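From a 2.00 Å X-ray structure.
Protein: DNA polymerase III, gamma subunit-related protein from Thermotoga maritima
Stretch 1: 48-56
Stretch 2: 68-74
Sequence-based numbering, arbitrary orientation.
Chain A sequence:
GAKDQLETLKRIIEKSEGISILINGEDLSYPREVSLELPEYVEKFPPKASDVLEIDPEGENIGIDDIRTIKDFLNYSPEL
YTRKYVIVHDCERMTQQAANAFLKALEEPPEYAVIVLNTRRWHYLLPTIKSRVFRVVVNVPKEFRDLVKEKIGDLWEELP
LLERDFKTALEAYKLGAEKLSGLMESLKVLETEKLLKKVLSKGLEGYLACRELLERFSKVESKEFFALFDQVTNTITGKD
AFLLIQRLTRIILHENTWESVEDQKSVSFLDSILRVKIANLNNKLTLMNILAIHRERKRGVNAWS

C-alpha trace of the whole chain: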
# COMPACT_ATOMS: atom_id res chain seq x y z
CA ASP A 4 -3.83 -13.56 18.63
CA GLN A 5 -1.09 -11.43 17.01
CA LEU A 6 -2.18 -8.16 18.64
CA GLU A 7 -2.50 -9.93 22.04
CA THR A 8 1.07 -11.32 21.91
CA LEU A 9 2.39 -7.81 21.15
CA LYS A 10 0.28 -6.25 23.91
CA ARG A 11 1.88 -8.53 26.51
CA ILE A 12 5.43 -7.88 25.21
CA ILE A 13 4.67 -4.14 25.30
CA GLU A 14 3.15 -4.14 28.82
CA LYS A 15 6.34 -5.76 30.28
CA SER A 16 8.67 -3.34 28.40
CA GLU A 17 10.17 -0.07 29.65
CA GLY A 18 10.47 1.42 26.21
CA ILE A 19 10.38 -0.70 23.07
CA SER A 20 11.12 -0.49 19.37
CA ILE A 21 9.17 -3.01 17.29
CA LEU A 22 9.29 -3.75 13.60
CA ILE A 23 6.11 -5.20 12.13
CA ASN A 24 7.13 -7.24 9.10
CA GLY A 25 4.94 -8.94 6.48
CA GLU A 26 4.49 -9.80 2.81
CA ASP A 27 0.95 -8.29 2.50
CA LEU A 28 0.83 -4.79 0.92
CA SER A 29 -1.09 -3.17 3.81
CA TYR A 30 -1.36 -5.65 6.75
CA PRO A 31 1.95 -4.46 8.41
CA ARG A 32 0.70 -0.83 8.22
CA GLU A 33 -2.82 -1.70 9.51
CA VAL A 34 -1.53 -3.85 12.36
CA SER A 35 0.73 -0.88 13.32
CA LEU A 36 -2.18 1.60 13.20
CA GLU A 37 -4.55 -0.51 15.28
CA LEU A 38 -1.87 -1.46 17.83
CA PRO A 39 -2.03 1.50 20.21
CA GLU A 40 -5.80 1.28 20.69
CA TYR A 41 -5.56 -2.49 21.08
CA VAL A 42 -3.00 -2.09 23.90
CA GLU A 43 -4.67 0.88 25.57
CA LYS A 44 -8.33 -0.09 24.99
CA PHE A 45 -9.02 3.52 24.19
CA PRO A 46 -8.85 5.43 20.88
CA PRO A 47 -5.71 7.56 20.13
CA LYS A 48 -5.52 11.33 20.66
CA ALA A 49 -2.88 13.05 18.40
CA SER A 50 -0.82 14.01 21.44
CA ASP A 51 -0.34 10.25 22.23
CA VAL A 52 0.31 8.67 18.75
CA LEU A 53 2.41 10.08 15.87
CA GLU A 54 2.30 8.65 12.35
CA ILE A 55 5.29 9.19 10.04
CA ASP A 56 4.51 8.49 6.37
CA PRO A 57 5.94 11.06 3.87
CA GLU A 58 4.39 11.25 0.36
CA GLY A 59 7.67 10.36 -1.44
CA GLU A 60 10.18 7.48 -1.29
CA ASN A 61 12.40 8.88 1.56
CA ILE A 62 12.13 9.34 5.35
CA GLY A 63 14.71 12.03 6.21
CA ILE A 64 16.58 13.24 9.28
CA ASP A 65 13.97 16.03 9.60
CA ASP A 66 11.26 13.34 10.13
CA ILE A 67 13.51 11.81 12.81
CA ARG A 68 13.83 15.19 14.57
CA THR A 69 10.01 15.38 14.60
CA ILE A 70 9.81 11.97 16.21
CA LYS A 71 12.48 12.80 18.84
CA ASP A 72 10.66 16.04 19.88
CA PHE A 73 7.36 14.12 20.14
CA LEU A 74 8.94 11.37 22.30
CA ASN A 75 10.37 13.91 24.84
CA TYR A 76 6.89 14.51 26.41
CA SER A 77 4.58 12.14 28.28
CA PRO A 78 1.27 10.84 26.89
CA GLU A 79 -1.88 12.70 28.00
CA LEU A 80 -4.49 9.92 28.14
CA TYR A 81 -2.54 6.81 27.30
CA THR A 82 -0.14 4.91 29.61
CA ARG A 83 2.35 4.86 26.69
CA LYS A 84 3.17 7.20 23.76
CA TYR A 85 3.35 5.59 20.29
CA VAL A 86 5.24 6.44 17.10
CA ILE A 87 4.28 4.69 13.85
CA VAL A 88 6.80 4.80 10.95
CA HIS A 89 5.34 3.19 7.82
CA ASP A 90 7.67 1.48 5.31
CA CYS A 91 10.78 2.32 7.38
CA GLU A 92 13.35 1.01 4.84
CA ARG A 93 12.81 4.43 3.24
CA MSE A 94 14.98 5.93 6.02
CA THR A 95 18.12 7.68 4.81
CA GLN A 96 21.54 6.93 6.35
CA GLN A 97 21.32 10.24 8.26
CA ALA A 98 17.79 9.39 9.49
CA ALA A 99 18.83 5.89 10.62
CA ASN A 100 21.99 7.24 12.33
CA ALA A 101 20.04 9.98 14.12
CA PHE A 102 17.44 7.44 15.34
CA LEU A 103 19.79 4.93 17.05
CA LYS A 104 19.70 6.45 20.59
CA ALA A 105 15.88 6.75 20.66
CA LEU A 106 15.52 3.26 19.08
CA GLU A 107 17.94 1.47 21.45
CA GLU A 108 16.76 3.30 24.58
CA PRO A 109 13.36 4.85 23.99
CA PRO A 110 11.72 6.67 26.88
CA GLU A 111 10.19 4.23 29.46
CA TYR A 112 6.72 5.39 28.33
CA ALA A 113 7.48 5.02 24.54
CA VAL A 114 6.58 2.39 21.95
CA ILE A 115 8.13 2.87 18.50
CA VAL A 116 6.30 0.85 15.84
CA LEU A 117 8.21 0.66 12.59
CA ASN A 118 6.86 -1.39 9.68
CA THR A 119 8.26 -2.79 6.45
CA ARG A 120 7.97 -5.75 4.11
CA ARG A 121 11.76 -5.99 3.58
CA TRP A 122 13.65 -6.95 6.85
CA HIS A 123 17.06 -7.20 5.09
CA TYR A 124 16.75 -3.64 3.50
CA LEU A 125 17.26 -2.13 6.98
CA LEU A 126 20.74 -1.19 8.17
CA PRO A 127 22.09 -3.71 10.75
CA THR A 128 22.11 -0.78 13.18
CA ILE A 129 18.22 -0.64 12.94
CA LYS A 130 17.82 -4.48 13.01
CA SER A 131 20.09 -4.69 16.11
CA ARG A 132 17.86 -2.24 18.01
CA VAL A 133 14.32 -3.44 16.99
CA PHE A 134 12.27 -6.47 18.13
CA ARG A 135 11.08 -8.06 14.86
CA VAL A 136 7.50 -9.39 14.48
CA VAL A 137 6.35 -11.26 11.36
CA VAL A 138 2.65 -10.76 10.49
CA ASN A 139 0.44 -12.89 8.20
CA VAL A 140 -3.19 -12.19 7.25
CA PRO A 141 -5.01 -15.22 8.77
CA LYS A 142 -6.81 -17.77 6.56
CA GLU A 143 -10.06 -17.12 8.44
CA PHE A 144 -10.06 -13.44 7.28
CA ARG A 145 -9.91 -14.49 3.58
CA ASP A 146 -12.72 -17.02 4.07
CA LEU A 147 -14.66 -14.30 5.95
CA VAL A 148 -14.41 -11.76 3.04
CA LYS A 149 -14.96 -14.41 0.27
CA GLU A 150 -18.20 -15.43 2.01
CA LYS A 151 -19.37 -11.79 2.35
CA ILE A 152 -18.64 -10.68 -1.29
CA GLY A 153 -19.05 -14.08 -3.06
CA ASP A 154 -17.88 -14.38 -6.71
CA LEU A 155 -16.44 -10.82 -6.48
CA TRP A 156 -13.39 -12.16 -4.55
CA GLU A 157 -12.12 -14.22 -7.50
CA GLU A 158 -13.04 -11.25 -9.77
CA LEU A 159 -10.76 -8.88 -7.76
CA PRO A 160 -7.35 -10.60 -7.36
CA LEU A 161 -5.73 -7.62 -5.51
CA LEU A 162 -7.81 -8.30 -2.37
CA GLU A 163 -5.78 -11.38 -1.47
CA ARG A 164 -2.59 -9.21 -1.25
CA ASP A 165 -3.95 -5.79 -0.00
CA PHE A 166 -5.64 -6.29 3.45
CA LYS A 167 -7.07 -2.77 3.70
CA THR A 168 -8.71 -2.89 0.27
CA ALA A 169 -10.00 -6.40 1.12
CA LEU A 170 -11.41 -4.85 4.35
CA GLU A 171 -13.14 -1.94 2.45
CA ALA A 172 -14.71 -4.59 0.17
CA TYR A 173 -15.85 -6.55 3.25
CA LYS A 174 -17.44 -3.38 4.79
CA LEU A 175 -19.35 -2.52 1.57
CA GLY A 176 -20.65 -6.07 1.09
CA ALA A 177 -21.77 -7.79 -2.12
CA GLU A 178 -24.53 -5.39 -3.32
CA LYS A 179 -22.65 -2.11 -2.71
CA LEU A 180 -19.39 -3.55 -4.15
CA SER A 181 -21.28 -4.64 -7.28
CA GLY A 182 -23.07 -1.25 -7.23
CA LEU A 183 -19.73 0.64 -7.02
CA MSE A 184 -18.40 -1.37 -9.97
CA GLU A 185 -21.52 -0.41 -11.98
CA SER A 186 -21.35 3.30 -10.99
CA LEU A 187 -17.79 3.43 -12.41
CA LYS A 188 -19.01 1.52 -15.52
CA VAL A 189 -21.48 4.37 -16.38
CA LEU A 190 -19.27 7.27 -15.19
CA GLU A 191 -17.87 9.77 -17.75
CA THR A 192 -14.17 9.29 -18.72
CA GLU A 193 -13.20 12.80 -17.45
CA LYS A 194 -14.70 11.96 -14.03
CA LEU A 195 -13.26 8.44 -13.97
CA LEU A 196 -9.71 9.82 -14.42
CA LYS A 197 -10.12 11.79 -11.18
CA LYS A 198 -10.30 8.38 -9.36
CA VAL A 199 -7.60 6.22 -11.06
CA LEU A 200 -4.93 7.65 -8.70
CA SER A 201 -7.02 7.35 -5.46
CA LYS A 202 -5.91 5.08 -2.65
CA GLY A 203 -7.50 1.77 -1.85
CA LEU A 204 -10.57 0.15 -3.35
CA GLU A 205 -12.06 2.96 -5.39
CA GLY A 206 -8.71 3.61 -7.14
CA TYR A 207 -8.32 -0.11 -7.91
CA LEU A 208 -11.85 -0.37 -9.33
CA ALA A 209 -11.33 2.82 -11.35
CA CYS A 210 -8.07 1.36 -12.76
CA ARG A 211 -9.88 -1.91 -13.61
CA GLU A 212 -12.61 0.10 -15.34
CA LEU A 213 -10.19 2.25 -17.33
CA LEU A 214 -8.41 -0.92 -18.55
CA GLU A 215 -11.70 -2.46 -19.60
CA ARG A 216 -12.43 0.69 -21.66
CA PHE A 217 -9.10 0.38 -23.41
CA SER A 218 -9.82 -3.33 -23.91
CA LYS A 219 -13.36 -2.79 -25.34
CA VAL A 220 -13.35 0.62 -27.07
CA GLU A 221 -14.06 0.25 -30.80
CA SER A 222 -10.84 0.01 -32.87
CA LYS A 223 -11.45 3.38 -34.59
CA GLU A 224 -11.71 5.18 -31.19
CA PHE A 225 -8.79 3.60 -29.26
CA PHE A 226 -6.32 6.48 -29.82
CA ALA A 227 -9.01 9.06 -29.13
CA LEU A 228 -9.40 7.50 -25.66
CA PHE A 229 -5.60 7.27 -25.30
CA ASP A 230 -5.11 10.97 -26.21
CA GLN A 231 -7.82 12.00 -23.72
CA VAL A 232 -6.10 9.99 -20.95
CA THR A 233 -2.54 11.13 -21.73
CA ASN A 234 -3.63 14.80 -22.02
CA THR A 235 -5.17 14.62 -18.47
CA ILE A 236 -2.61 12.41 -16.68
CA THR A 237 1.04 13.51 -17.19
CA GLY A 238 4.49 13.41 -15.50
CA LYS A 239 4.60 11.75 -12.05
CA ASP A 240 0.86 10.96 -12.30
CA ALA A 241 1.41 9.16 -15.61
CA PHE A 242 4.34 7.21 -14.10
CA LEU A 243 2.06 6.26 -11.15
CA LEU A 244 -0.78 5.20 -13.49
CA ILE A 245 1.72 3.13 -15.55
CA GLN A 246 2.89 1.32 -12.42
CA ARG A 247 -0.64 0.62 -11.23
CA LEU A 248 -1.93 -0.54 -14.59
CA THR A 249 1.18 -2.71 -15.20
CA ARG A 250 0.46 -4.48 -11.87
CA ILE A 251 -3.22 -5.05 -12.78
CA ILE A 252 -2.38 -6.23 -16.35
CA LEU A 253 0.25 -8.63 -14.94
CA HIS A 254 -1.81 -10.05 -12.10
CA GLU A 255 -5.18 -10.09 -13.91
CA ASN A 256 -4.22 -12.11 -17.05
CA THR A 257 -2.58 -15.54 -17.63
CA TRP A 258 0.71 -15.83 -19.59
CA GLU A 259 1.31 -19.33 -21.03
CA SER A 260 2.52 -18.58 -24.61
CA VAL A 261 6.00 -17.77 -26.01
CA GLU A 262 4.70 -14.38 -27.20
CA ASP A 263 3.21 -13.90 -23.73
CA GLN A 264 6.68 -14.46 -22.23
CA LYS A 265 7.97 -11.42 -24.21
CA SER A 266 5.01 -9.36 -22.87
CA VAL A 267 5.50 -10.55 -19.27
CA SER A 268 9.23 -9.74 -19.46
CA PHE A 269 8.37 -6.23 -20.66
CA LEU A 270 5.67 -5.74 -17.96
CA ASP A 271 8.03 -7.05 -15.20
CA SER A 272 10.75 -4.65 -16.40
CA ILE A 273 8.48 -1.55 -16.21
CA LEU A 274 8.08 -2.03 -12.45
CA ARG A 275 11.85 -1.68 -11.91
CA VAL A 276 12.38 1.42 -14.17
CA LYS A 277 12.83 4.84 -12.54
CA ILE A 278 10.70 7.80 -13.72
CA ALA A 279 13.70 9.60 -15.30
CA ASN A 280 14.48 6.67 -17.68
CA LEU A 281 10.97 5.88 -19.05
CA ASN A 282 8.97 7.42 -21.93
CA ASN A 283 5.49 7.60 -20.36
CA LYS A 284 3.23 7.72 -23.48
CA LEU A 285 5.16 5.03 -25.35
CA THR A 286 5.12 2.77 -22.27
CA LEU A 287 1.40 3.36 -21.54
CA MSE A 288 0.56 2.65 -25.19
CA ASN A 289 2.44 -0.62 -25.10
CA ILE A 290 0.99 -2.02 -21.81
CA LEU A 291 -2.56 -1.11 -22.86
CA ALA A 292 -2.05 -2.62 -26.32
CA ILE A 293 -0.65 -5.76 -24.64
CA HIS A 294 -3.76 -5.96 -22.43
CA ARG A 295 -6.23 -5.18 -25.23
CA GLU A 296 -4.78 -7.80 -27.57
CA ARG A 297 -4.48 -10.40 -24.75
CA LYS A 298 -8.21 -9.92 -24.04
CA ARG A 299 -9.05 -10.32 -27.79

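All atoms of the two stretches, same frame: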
# COMPACT_ATOMS: atom_id res chain seq x y z
N LYS A 48 -5.50 9.89 20.84
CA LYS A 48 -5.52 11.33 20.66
C LYS A 48 -4.18 11.61 19.93
O LYS A 48 -3.23 10.84 20.07
CB LYS A 48 -5.60 12.05 22.00
CG LYS A 48 -5.95 13.51 21.88
CD LYS A 48 -6.02 14.23 23.23
N ALA A 49 -4.10 12.71 19.17
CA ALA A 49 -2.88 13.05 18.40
C ALA A 49 -1.66 13.34 19.26
O ALA A 49 -0.53 13.23 18.81
CB ALA A 49 -3.13 14.20 17.45
N SER A 50 -1.90 13.76 20.50
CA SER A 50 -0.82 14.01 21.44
C SER A 50 -0.14 12.72 21.91
O SER A 50 1.00 12.77 22.37
CB SER A 50 -1.41 14.68 22.68
OG SER A 50 -2.40 13.84 23.23
N ASP A 51 -0.84 11.58 21.81
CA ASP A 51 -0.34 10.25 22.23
C ASP A 51 0.21 9.29 21.14
O ASP A 51 0.95 8.38 21.47
CB ASP A 51 -1.43 9.53 23.02
CG ASP A 51 -1.79 10.24 24.32
OD1 ASP A 51 -1.23 11.31 24.59
OD2 ASP A 51 -2.62 9.73 25.10
N VAL A 52 -0.16 9.49 19.88
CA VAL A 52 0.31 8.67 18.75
C VAL A 52 0.70 9.54 17.54
O VAL A 52 -0.12 10.34 17.06
CB VAL A 52 -0.77 7.66 18.24
CG1 VAL A 52 -0.20 6.77 17.12
CG2 VAL A 52 -1.33 6.83 19.37
N LEU A 53 1.91 9.34 17.03
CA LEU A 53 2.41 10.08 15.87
C LEU A 53 2.64 9.11 14.72
O LEU A 53 3.29 8.09 14.91
CB LEU A 53 3.74 10.78 16.19
CG LEU A 53 4.48 11.43 15.01
CD1 LEU A 53 3.67 12.55 14.40
CD2 LEU A 53 5.84 11.91 15.45
N GLU A 54 2.14 9.45 13.55
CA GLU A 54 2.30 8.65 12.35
C GLU A 54 3.26 9.37 11.42
O GLU A 54 3.07 10.54 11.12
CB GLU A 54 0.96 8.43 11.69
CG GLU A 54 0.94 7.41 10.56
CD GLU A 54 -0.45 7.26 9.95
OE1 GLU A 54 -1.39 7.94 10.40
OE2 GLU A 54 -0.61 6.45 9.01
N ILE A 55 4.30 8.66 10.98
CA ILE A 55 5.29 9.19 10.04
C ILE A 55 5.10 8.41 8.75
O ILE A 55 5.26 7.19 8.74
CB ILE A 55 6.72 9.07 10.57
CG1 ILE A 55 6.93 10.03 11.76
CG2 ILE A 55 7.75 9.39 9.50
CD1 ILE A 55 6.93 11.55 11.42
N ASP A 56 4.74 9.11 7.68
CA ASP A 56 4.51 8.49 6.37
C ASP A 56 4.60 9.58 5.27
O ASP A 56 3.58 10.04 4.77
CB ASP A 56 3.12 7.86 6.39
CG ASP A 56 2.82 6.99 5.18
OD1 ASP A 56 3.72 6.51 4.50
OD2 ASP A 56 1.63 6.76 4.94
N ARG A 68 13.85 14.13 13.56
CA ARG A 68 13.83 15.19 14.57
C ARG A 68 12.41 15.34 15.10
O ARG A 68 12.24 15.46 16.30
CB ARG A 68 14.34 16.51 14.03
CG ARG A 68 15.81 16.49 13.74
CD ARG A 68 16.31 17.87 13.40
NE ARG A 68 17.68 17.82 12.91
CZ ARG A 68 18.07 17.83 11.63
NH1 ARG A 68 17.21 17.94 10.60
NH2 ARG A 68 19.38 17.78 11.36
N THR A 69 11.41 15.29 14.22
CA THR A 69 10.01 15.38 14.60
C THR A 69 9.65 14.33 15.61
O THR A 69 9.05 14.64 16.63
CB THR A 69 9.06 15.25 13.41
OG1 THR A 69 9.39 16.26 12.44
CG2 THR A 69 7.59 15.47 13.86
N ILE A 70 10.05 13.10 15.34
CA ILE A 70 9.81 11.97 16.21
C ILE A 70 10.48 12.19 17.59
O ILE A 70 9.84 11.97 18.63
CB ILE A 70 10.37 10.66 15.61
CG1 ILE A 70 9.63 10.27 14.30
CG2 ILE A 70 10.25 9.52 16.62
CD1 ILE A 70 10.30 9.16 13.48
N LYS A 71 11.75 12.58 17.58
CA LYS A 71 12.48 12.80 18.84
C LYS A 71 11.84 13.89 19.72
O LYS A 71 11.80 13.74 20.94
CB LYS A 71 13.98 13.07 18.59
CG LYS A 71 14.73 11.84 18.06
CD LYS A 71 16.27 12.02 17.97
CE LYS A 71 16.71 13.15 17.05
NZ LYS A 71 18.22 13.22 16.93
N ASP A 72 11.33 14.96 19.12
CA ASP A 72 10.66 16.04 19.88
C ASP A 72 9.37 15.51 20.50
O ASP A 72 9.09 15.77 21.67
CB ASP A 72 10.33 17.24 18.99
CG ASP A 72 9.86 18.48 19.81
N PHE A 73 8.62 14.73 19.71
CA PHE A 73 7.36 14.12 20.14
C PHE A 73 7.60 13.16 21.31
O PHE A 73 6.85 13.19 22.28
CB PHE A 73 6.70 13.41 18.94
CG PHE A 73 5.40 12.69 19.27
CD1 PHE A 73 4.19 13.39 19.32
CD2 PHE A 73 5.38 11.32 19.45
CE1 PHE A 73 3.00 12.74 19.60
CE2 PHE A 73 4.21 10.67 19.72
CZ PHE A 73 3.02 11.38 19.81
N LEU A 74 8.63 12.32 21.21
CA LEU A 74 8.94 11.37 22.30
C LEU A 74 9.44 12.01 23.61
O LEU A 74 9.40 11.35 24.64
CB LEU A 74 9.93 10.30 21.85
CG LEU A 74 9.48 9.28 20.81
CD1 LEU A 74 10.67 8.42 20.42
CD2 LEU A 74 8.32 8.44 21.33

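The contact is a small, apolar helix-on-strand packing in which Phe73, Ile70 and Thr69 of the helix meet Leu53 and Ile55 of the strand, with no hydrogen bond crossing between the two stretches. The axes of strand 52-55 and helix 68-74 approach to 9.9 Å, and their N-to-C directions differ by 176°, so the two elements run almost exactly antiparallel. The closest CA pair, Leu53 CA to Ile70 CA at 7.6 Å, sets the register. The summed buried surface is 327 Å², of which Phe73 and Leu53 supply the two largest shares, 100 and 77 Å².

Alternation along the strand decides which side chains face the helix. The CA-to-CB bonds of Leu53 and Ile55 point toward the helix, whereas that of Val52 points away and Glu54 is out of reach. On the helix, Thr69 and Phe73 are one turn apart, linked by the backbone bond from Phe73 N to Thr69 O (3.1 Å), and both direct CA-to-CB toward the strand. Ile70 starts sideways, but the end of its side chain comes nearer.

The best-defined pairing is a CH-pi contact. Leu53 CB lies 3.6 Å from the centroid of the Phe73 ring and only 12° off the ring normal, which places its hydrogens over the pi face; the closest atom pair, Leu53 CB to Phe73 CE2, is also 3.6 Å. The Leu53 side chain (chi1 t, chi2 p) also reaches Ile70, with CD2 4.0 Å from Ile70 CA, and makes a looser contact with Thr69, whose CG2 is 4.3 Å from Leu53 CD2. Further along, Ile55 CG1 meets Ile70 CG1 at 3.7 Å, a van der Waals contact between two buried aliphatic chains.

The Phe73 ring extends past the strand's start to the backbone of 49-51, which has helical phi/psi without the regular bonds. Ala49 O lies 3.7 Å from Phe73 CE1, near the ring plane, where the ring's weakly positive hydrogens suit a carbonyl oxygen. Asp51 C and Val52 N, each 3.7 Å from Phe73 CZ, also lie at the edge. Ser50 O comes closer, 3.4 Å from Phe73 CE1, but obliquely.

This segment carries its own polar bonds. Asp51 N donates to Lys48 O at 3.0 Å, a weak bond joins Val52 N to the same Lys48 O at 3.4 Å, and Ser50 OG donates to Asp51 OD1 at 3.1 Å. No hydrogen bond crosses between the two stretches; some of their polar side chains are bonded elsewhere in the structure, while side-chain packing and ring-to-backbone contacts join the two.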